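Local coordinates for protein adhesin LabA (Helicobacter pylori, PDB 6GMM) that probably serves as an outer-membrane lectin that attaches the bacterium to the gastric mucosa by recognising the LacdiNAc glycan motif, at residues G121-N130 and L202-N210; N92-N100 and G108-T116. All coordinates share one frame; numbering follows the deposited sequence.

Interaction 1 of 2, residues G121-N130 and L202-N210; sequences GPYSILSTEN and LNSACPWIN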
loop_
_atom_site.group_PDB
_atom_site.type_symbol
_atom_site.label_atom_id
_atom_site.label_comp_id
_atom_site.label_asym_id
_atom_site.label_seq_id
_atom_site.Cartn_x
_atom_site.Cartn_y
_atom_site.Cartn_z
ATOM N N GLY A 121 0.892 33.812 -6.589
ATOM C CA GLY A 121 1.433 32.879 -7.569
ATOM C C GLY A 121 2.741 32.239 -7.145
ATOM O O GLY A 121 3.265 32.556 -6.076
ATOM N N PRO A 122 3.306 31.327 -7.961
ATOM C CA PRO A 122 4.588 30.696 -7.578
ATOM C C PRO A 122 5.703 31.711 -7.310
ATOM O O PRO A 122 5.776 32.724 -7.999
ATOM C CB PRO A 122 4.908 29.794 -8.763
ATOM C CG PRO A 122 3.598 29.568 -9.428
ATOM C CD PRO A 122 2.835 30.829 -9.268
ATOM N N TYR A 123 6.524 31.457 -6.254
ATOM C CA TYR A 123 7.640 32.313 -5.815
ATOM C C TYR A 123 7.125 33.661 -5.291
ATOM O O TYR A 123 7.900 34.603 -5.063
ATOM C CB TYR A 123 8.745 32.439 -6.900
ATOM C CG TYR A 123 9.444 31.125 -7.190
ATOM C CD1 TYR A 123 8.792 30.095 -7.868
ATOM C CD2 TYR A 123 10.774 30.920 -6.822
ATOM C CE1 TYR A 123 9.429 28.889 -8.140
ATOM C CE2 TYR A 123 11.419 29.712 -7.083
ATOM C CZ TYR A 123 10.749 28.706 -7.759
ATOM O OH TYR A 123 11.378 27.505 -8.017
ATOM N N SER A 124 5.803 33.720 -5.046
ATOM C CA SER A 124 5.138 34.897 -4.494
ATOM C C SER A 124 4.167 34.422 -3.403
ATOM O O SER A 124 4.345 33.320 -2.905
ATOM C CB SER A 124 4.421 35.666 -5.598
ATOM O OG SER A 124 3.934 36.867 -5.045
ATOM N N ILE A 125 3.174 35.222 -3.029
ATOM C CA ILE A 125 2.237 34.847 -1.983
ATOM C C ILE A 125 1.226 33.793 -2.442
ATOM O O ILE A 125 0.980 33.608 -3.643
ATOM C CB ILE A 125 1.539 36.090 -1.367
ATOM C CG1 ILE A 125 0.542 36.769 -2.358
ATOM C CG2 ILE A 125 2.574 37.092 -0.805
ATOM C CD1 ILE A 125 -0.595 37.625 -1.680
ATOM N N LEU A 126 0.615 33.130 -1.459
ATOM C CA LEU A 126 -0.407 32.145 -1.740
ATOM C C LEU A 126 -1.738 32.852 -1.902
ATOM O O LEU A 126 -2.154 33.548 -1.015
ATOM C CB LEU A 126 -0.468 31.088 -0.614
ATOM C CG LEU A 126 -1.292 29.840 -0.899
ATOM C CD1 LEU A 126 -0.652 29.015 -1.993
ATOM C CD2 LEU A 126 -1.445 28.985 0.360
ATOM N N SER A 127 -2.415 32.653 -3.024
ATOM C CA SER A 127 -3.760 33.159 -3.311
ATOM C C SER A 127 -4.746 32.815 -2.162
ATOM O O SER A 127 -4.586 31.789 -1.505
ATOM C CB SER A 127 -4.261 32.458 -4.568
ATOM O OG SER A 127 -5.542 32.933 -4.928
ATOM N N THR A 128 -5.791 33.621 -1.980
ATOM C CA THR A 128 -6.831 33.372 -0.974
ATOM C C THR A 128 -7.595 32.108 -1.372
ATOM O O THR A 128 -7.742 31.231 -0.521
ATOM C CB THR A 128 -7.750 34.582 -0.815
ATOM O OG1 THR A 128 -6.979 35.695 -0.347
ATOM C CG2 THR A 128 -8.905 34.319 0.150
ATOM N N GLU A 129 -7.962 31.963 -2.684
ATOM C CA GLU A 129 -8.666 30.779 -3.199
ATOM C C GLU A 129 -7.904 29.468 -2.926
ATOM O O GLU A 129 -8.526 28.495 -2.504
ATOM C CB GLU A 129 -9.094 30.898 -4.689
ATOM C CG GLU A 129 -8.021 31.106 -5.746
ATOM C CD GLU A 129 -8.515 31.557 -7.119
ATOM O OE1 GLU A 129 -9.749 31.633 -7.332
ATOM O OE2 GLU A 129 -7.658 31.868 -7.979
ATOM N N ASN A 130 -6.559 29.452 -3.118
ATOM C CA ASN A 130 -5.746 28.259 -2.832
ATOM C C ASN A 130 -5.638 28.022 -1.320
ATOM O O ASN A 130 -5.512 26.906 -0.902
ATOM C CB ASN A 130 -4.375 28.371 -3.451
ATOM C CG ASN A 130 -4.394 28.201 -4.948
ATOM O OD1 ASN A 130 -5.264 27.546 -5.526
ATOM N ND2 ASN A 130 -3.411 28.766 -5.613
ATOM N N LEU A 202 -0.548 22.770 -2.922
ATOM C CA LEU A 202 0.719 23.304 -2.405
ATOM C C LEU A 202 1.784 23.304 -3.488
ATOM O O LEU A 202 2.465 24.304 -3.689
ATOM C CB LEU A 202 1.234 22.428 -1.250
ATOM C CG LEU A 202 1.723 23.083 0.052
ATOM C CD1 LEU A 202 2.619 22.132 0.825
ATOM C CD2 LEU A 202 2.447 24.438 -0.161
ATOM N N ASN A 203 1.924 22.176 -4.180
ATOM C CA ASN A 203 2.941 21.967 -5.193
ATOM C C ASN A 203 2.782 22.859 -6.406
ATOM O O ASN A 203 3.781 23.455 -6.821
ATOM C CB ASN A 203 3.011 20.491 -5.580
ATOM C CG ASN A 203 4.172 20.150 -6.472
ATOM O OD1 ASN A 203 5.352 20.345 -6.128
ATOM N ND2 ASN A 203 3.851 19.643 -7.647
ATOM N N SER A 204 1.551 22.957 -6.978
ATOM C CA SER A 204 1.289 23.789 -8.173
ATOM C C SER A 204 1.290 25.305 -7.878
ATOM O O SER A 204 1.868 26.081 -8.658
ATOM C CB SER A 204 0.008 23.360 -8.886
ATOM O OG SER A 204 -1.104 23.313 -8.006
ATOM N N ALA A 205 0.663 25.731 -6.746
ATOM C CA ALA A 205 0.665 27.135 -6.359
ATOM C C ALA A 205 2.111 27.540 -6.045
ATOM O O ALA A 205 2.524 28.646 -6.387
ATOM C CB ALA A 205 -0.224 27.351 -5.145
ATOM N N CYS A 206 2.905 26.593 -5.491
ATOM C CA CYS A 206 4.324 26.767 -5.159
ATOM C C CYS A 206 4.629 28.184 -4.592
ATOM O O CYS A 206 5.438 28.908 -5.179
ATOM C CB CYS A 206 5.187 26.456 -6.376
ATOM S SG CYS A 206 6.961 26.666 -6.082
ATOM N N PRO A 207 3.991 28.614 -3.479
ATOM C CA PRO A 207 4.250 29.973 -2.965
ATOM C C PRO A 207 5.678 30.120 -2.437
ATOM O O PRO A 207 6.374 29.114 -2.303
ATOM C CB PRO A 207 3.219 30.101 -1.839
ATOM C CG PRO A 207 3.044 28.687 -1.365
ATOM C CD PRO A 207 3.000 27.916 -2.637
ATOM N N TRP A 208 6.112 31.346 -2.146
ATOM C CA TRP A 208 7.444 31.606 -1.613
ATOM C C TRP A 208 7.450 31.292 -0.127
ATOM O O TRP A 208 6.400 31.277 0.496
ATOM C CB TRP A 208 7.823 33.069 -1.866
ATOM C CG TRP A 208 9.196 33.496 -1.436
ATOM C CD1 TRP A 208 9.498 34.352 -0.417
ATOM C CD2 TRP A 208 10.433 33.214 -2.103
ATOM N NE1 TRP A 208 10.850 34.625 -0.408
ATOM C CE2 TRP A 208 11.450 33.935 -1.430
ATOM C CE3 TRP A 208 10.787 32.422 -3.208
ATOM C CZ2 TRP A 208 12.805 33.849 -1.799
ATOM C CZ3 TRP A 208 12.124 32.366 -3.596
ATOM C CH2 TRP A 208 13.117 33.064 -2.887
ATOM N N ILE A 209 8.618 30.973 0.422
ATOM C CA ILE A 209 8.781 30.711 1.853
ATOM C C ILE A 209 9.529 31.925 2.380
ATOM O O ILE A 209 10.499 32.343 1.738
ATOM C CB ILE A 209 9.532 29.360 2.128
ATOM C CG1 ILE A 209 8.741 28.098 1.595
ATOM C CG2 ILE A 209 9.897 29.195 3.613
ATOM C CD1 ILE A 209 7.303 27.851 2.197
ATOM N N ASN A 210 9.081 32.500 3.521
ATOM C CA ASN A 210 9.682 33.701 4.137
ATOM C C ASN A 210 11.199 33.548 4.251
ATOM O O ASN A 210 11.681 32.519 4.745
ATOM C CB ASN A 210 9.045 34.044 5.522
ATOM C CG ASN A 210 7.545 34.315 5.522
ATOM O OD1 ASN A 210 6.841 34.109 6.538
ATOM N ND2 ASN A 210 7.016 34.790 4.396
HETATM O O HOH W 1 1.378 30.723 -4.557
#
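Two first torsions bring Y123 and W208 together: W208 CG stands anti to its own backbone N (chi1 -177°), while Y123 CG is anti to its carbonyl carbon (chi1 -65°). The two side chains run roughly perpendicular to each other, and Y123 CD2 reaches the edge of the indole near its plane, 3.8 Å from W208 CZ3. Across the phenol ring from CD2, C206 SG approaches obliquely, 3.9 Å from Y123 CE1, in a Cys sulfur-aromatic contact. That sulfur is also bonded to C235, and Y123 OH is hydrogen-bonded to D231, so the ring is anchored through its hydroxyl, with W208 and the disulfide sulfur set against ring carbons CD2 and CE1.

The backbone evidence is equally specific. G121 to S124 form a type II beta turn that sits against the end of helix 188-205, where C206 leaves helical geometry with positive phi. Y123 N donates to C206 O at 3.0 Å, in the carbonyl plane, and W208 N donates to S124 O at 2.8 Å with an N-H...O angle of 168°. P122 CA adds CA-H...O contacts to the carbonyl oxygens of A205 and C206.

Further along, L126 runs alongside the P207 ring in the same direction; L126 CD1 touches A205 CB at 3.6 Å and P207 CG at 3.8 Å. N130 ND2 meets the same methyl of A205. A water near I125 O and A205 O can donate to either, though it has more acceptors near it than protons to give.

Backbone bonds thus fix the turn against the disulfide-bearing helix end, while chiefly apolar side-chain packing flanks them, consistent with a fairly rigid junction.

Interaction 2 of 2, residues N92-N100 and G108-T116; sequences NGGVQTFHN and GTTITCGTT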
loop_
_atom_site.group_PDB
_atom_site.type_symbol
_atom_site.label_atom_id
_atom_site.label_comp_id
_atom_site.label_asym_id
_atom_site.label_seq_id
_atom_site.Cartn_x
_atom_site.Cartn_y
_atom_site.Cartn_z
ATOM N N ASN A 92 -8.901 36.381 -7.144
ATOM C CA ASN A 92 -8.109 35.371 -6.450
ATOM C C ASN A 92 -8.664 34.918 -5.087
ATOM O O ASN A 92 -7.897 34.494 -4.217
ATOM C CB ASN A 92 -6.642 35.862 -6.318
ATOM C CG ASN A 92 -6.037 36.226 -7.662
ATOM O OD1 ASN A 92 -6.320 35.595 -8.679
ATOM N ND2 ASN A 92 -5.247 37.282 -7.728
ATOM N N GLY A 93 -9.986 34.922 -4.943
ATOM C CA GLY A 93 -10.626 34.498 -3.698
ATOM C C GLY A 93 -10.930 35.671 -2.777
ATOM O O GLY A 93 -11.553 35.488 -1.722
ATOM N N GLY A 94 -10.470 36.860 -3.168
ATOM C CA GLY A 94 -10.686 38.098 -2.415
ATOM C C GLY A 94 -10.024 38.070 -1.052
ATOM O O GLY A 94 -8.935 37.512 -0.899
ATOM N N VAL A 95 -10.674 38.650 -0.060
ATOM C CA VAL A 95 -10.153 38.695 1.311
ATOM C C VAL A 95 -11.032 37.782 2.159
ATOM O O VAL A 95 -12.248 38.018 2.246
ATOM C CB VAL A 95 -10.084 40.147 1.892
ATOM C CG1 VAL A 95 -9.586 40.140 3.337
ATOM C CG2 VAL A 95 -9.194 41.046 1.040
ATOM N N GLN A 96 -10.420 36.754 2.792
ATOM C CA GLN A 96 -11.120 35.792 3.652
ATOM C C GLN A 96 -10.347 35.470 4.947
ATOM O O GLN A 96 -9.124 35.641 4.997
ATOM C CB GLN A 96 -11.384 34.503 2.894
ATOM C CG GLN A 96 -12.254 34.606 1.647
ATOM C CD GLN A 96 -12.393 33.265 0.994
ATOM O OE1 GLN A 96 -12.589 32.249 1.664
ATOM N NE2 GLN A 96 -12.291 33.228 -0.331
ATOM N N THR A 97 -11.080 35.009 5.987
ATOM C CA THR A 97 -10.569 34.631 7.318
ATOM C C THR A 97 -10.892 33.142 7.589
ATOM O O THR A 97 -12.034 32.690 7.370
ATOM C CB THR A 97 -11.125 35.589 8.418
ATOM O OG1 THR A 97 -10.721 36.933 8.138
ATOM C CG2 THR A 97 -10.662 35.212 9.835
ATOM N N PHE A 98 -9.864 32.387 8.063
ATOM C CA PHE A 98 -9.946 30.965 8.316
ATOM C C PHE A 98 -9.587 30.643 9.768
ATOM O O PHE A 98 -8.524 31.027 10.264
ATOM C CB PHE A 98 -9.053 30.217 7.313
ATOM C CG PHE A 98 -9.273 30.630 5.864
ATOM C CD1 PHE A 98 -8.556 31.690 5.305
ATOM C CD2 PHE A 98 -10.195 29.964 5.067
ATOM C CE1 PHE A 98 -8.764 32.072 3.969
ATOM C CE2 PHE A 98 -10.383 30.332 3.731
ATOM C CZ PHE A 98 -9.684 31.401 3.196
ATOM N N HIS A 99 -10.513 29.980 10.460
ATOM C CA HIS A 99 -10.342 29.569 11.847
ATOM C C HIS A 99 -9.806 28.147 11.911
ATOM O O HIS A 99 -9.919 27.389 10.936
ATOM C CB HIS A 99 -11.683 29.630 12.553
ATOM C CG HIS A 99 -12.114 31.027 12.815
ATOM N ND1 HIS A 99 -12.790 31.764 11.857
ATOM C CD2 HIS A 99 -11.849 31.819 13.875
ATOM C CE1 HIS A 99 -12.951 32.963 12.381
ATOM N NE2 HIS A 99 -12.395 33.045 13.593
ATOM N N ASN A 100 -9.283 27.763 13.097
ATOM C CA ASN A 100 -8.766 26.433 13.405
ATOM C C ASN A 100 -7.642 26.013 12.484
ATOM O O ASN A 100 -7.381 24.829 12.363
ATOM C CB ASN A 100 -9.896 25.384 13.442
ATOM C CG ASN A 100 -11.098 25.845 14.211
ATOM O OD1 ASN A 100 -11.008 26.219 15.393
ATOM N ND2 ASN A 100 -12.245 25.846 13.550
ATOM N N GLY A 108 -1.176 31.131 17.238
ATOM C CA GLY A 108 -2.352 31.636 16.553
ATOM C C GLY A 108 -2.954 30.581 15.660
ATOM O O GLY A 108 -2.213 29.884 14.965
ATOM N N THR A 109 -4.296 30.399 15.739
ATOM C CA THR A 109 -5.073 29.423 14.939
ATOM C C THR A 109 -6.073 30.127 13.987
ATOM O O THR A 109 -6.922 29.476 13.410
ATOM C CB THR A 109 -5.773 28.382 15.841
ATOM O OG1 THR A 109 -6.702 29.032 16.717
ATOM C CG2 THR A 109 -4.788 27.514 16.633
ATOM N N THR A 110 -5.991 31.458 13.842
ATOM C CA THR A 110 -6.880 32.229 12.945
ATOM C C THR A 110 -6.010 33.051 12.002
ATOM O O THR A 110 -5.049 33.689 12.444
ATOM C CB THR A 110 -7.887 33.095 13.722
ATOM O OG1 THR A 110 -8.456 32.326 14.788
ATOM C CG2 THR A 110 -9.009 33.665 12.819
ATOM N N ILE A 111 -6.325 32.986 10.712
ATOM C CA ILE A 111 -5.584 33.682 9.678
ATOM C C ILE A 111 -6.517 34.464 8.758
ATOM O O ILE A 111 -7.598 33.976 8.410
ATOM C CB ILE A 111 -4.685 32.677 8.883
ATOM C CG1 ILE A 111 -3.522 33.405 8.186
ATOM C CG2 ILE A 111 -5.492 31.853 7.875
ATOM C CD1 ILE A 111 -2.325 32.536 7.845
ATOM N N THR A 112 -6.088 35.665 8.358
ATOM C CA THR A 112 -6.800 36.453 7.379
ATOM C C THR A 112 -5.910 36.543 6.142
ATOM O O THR A 112 -4.731 36.911 6.244
ATOM C CB THR A 112 -7.254 37.823 7.963
ATOM O OG1 THR A 112 -8.245 37.599 8.972
ATOM C CG2 THR A 112 -7.823 38.745 6.903
ATOM N N CYS A 113 -6.461 36.165 4.987
ATOM C CA CYS A 113 -5.773 36.249 3.694
ATOM C C CYS A 113 -6.170 37.589 3.144
ATOM O O CYS A 113 -7.135 37.664 2.383
ATOM C CB CYS A 113 -6.194 35.126 2.742
ATOM S SG CYS A 113 -5.806 33.448 3.306
ATOM N N GLY A 114 -5.488 38.645 3.587
ATOM C CA GLY A 114 -5.797 40.008 3.157
ATOM C C GLY A 114 -4.635 40.799 2.589
ATOM O O GLY A 114 -4.714 42.033 2.538
ATOM N N THR A 115 -3.550 40.114 2.162
ATOM C CA THR A 115 -2.374 40.784 1.594
ATOM C C THR A 115 -2.622 41.271 0.154
ATOM O O THR A 115 -2.971 40.483 -0.725
ATOM C CB THR A 115 -1.147 39.898 1.729
ATOM O OG1 THR A 115 -0.928 39.712 3.123
ATOM C CG2 THR A 115 0.110 40.493 1.049
ATOM N N THR A 116 -2.372 42.565 -0.073
ATOM C CA THR A 116 -2.565 43.263 -1.338
ATOM C C THR A 116 -1.243 43.784 -1.952
ATOM O O THR A 116 -1.201 44.109 -3.147
ATOM C CB THR A 116 -3.555 44.407 -1.097
ATOM O OG1 THR A 116 -3.123 45.123 0.057
ATOM C CG2 THR A 116 -4.991 43.915 -0.876
HETATM O O HOH W 2 -9.024 29.639 15.249
#
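Backbone hydrogen bonds set the register between Q96-F98 and I111-C113. F98 and I111 form an antiparallel hydrogen-bonded pair: F98 N donates to I111 O at 2.8 Å, and I111 N returns a bond to F98 O at 3.0 Å. Q96 and C113 pair in the same way but unevenly, since C113 N to Q96 O is short at 2.7 Å and nearly along the C=O axis, whereas Q96 N to C113 O is weak at 3.4 Å. CA-H...O contacts from T97 to I111 O and from T110 to F98 O accompany these bonds.

Polar side chains meet on the face carrying T97 and T112, a non-hydrogen-bonded pair whose CA atoms are 4.2 Å apart. Each threonine has OG1 anti to its carbonyl carbon (chi1 -60° and -67°), which brings the hydroxyls within 2.7 Å of each other, OG1 to OG1, in a hydrogen bond that either could donate.

The motif is a two-stranded antiparallel hairpin, the N-to-C directions of its two short strands 156° apart, and its other face, bearing F98, I111 and C113, packs on helix 128-145, where Y131 meets the F98 ring. C113 is also tied to C83 by a disulfide.

Aromatic contacts differ in approach. C113 SG comes obliquely to F98, 3.3 Å from CE1, whereas T110 CG2 lies over one face of the H99 ring, 3.7 Å from its centroid and offset toward the rim, in a CH-pi contact between side chains running alongside.

Past the paired residues, a water links the two segments: it accepts from N100 N and is hydrogen-bonded to T109 OG1 and T110 OG1.

In the fold
Following the chain from the N terminus, interaction 2 comes first: segments 92-100 and 108-116 close a short loop of seven intervening residues. Interaction 1 opens only after it, at 121-130, and closes a much longer excursion through helix 128-145, strands 161-165 and 181-185 and helix 188-205. The two are therefore in series, neither nested nor crossed. The centres of interactions 1 and 2 lie about 14 Å apart. They touch at the start of helix 128-145, where T128 OG1 probably bonds to G94 O and E129 N to N92 O. Together they tie the hairpin to the helix following it, and that helix's leading loop to the end of helix 188-205.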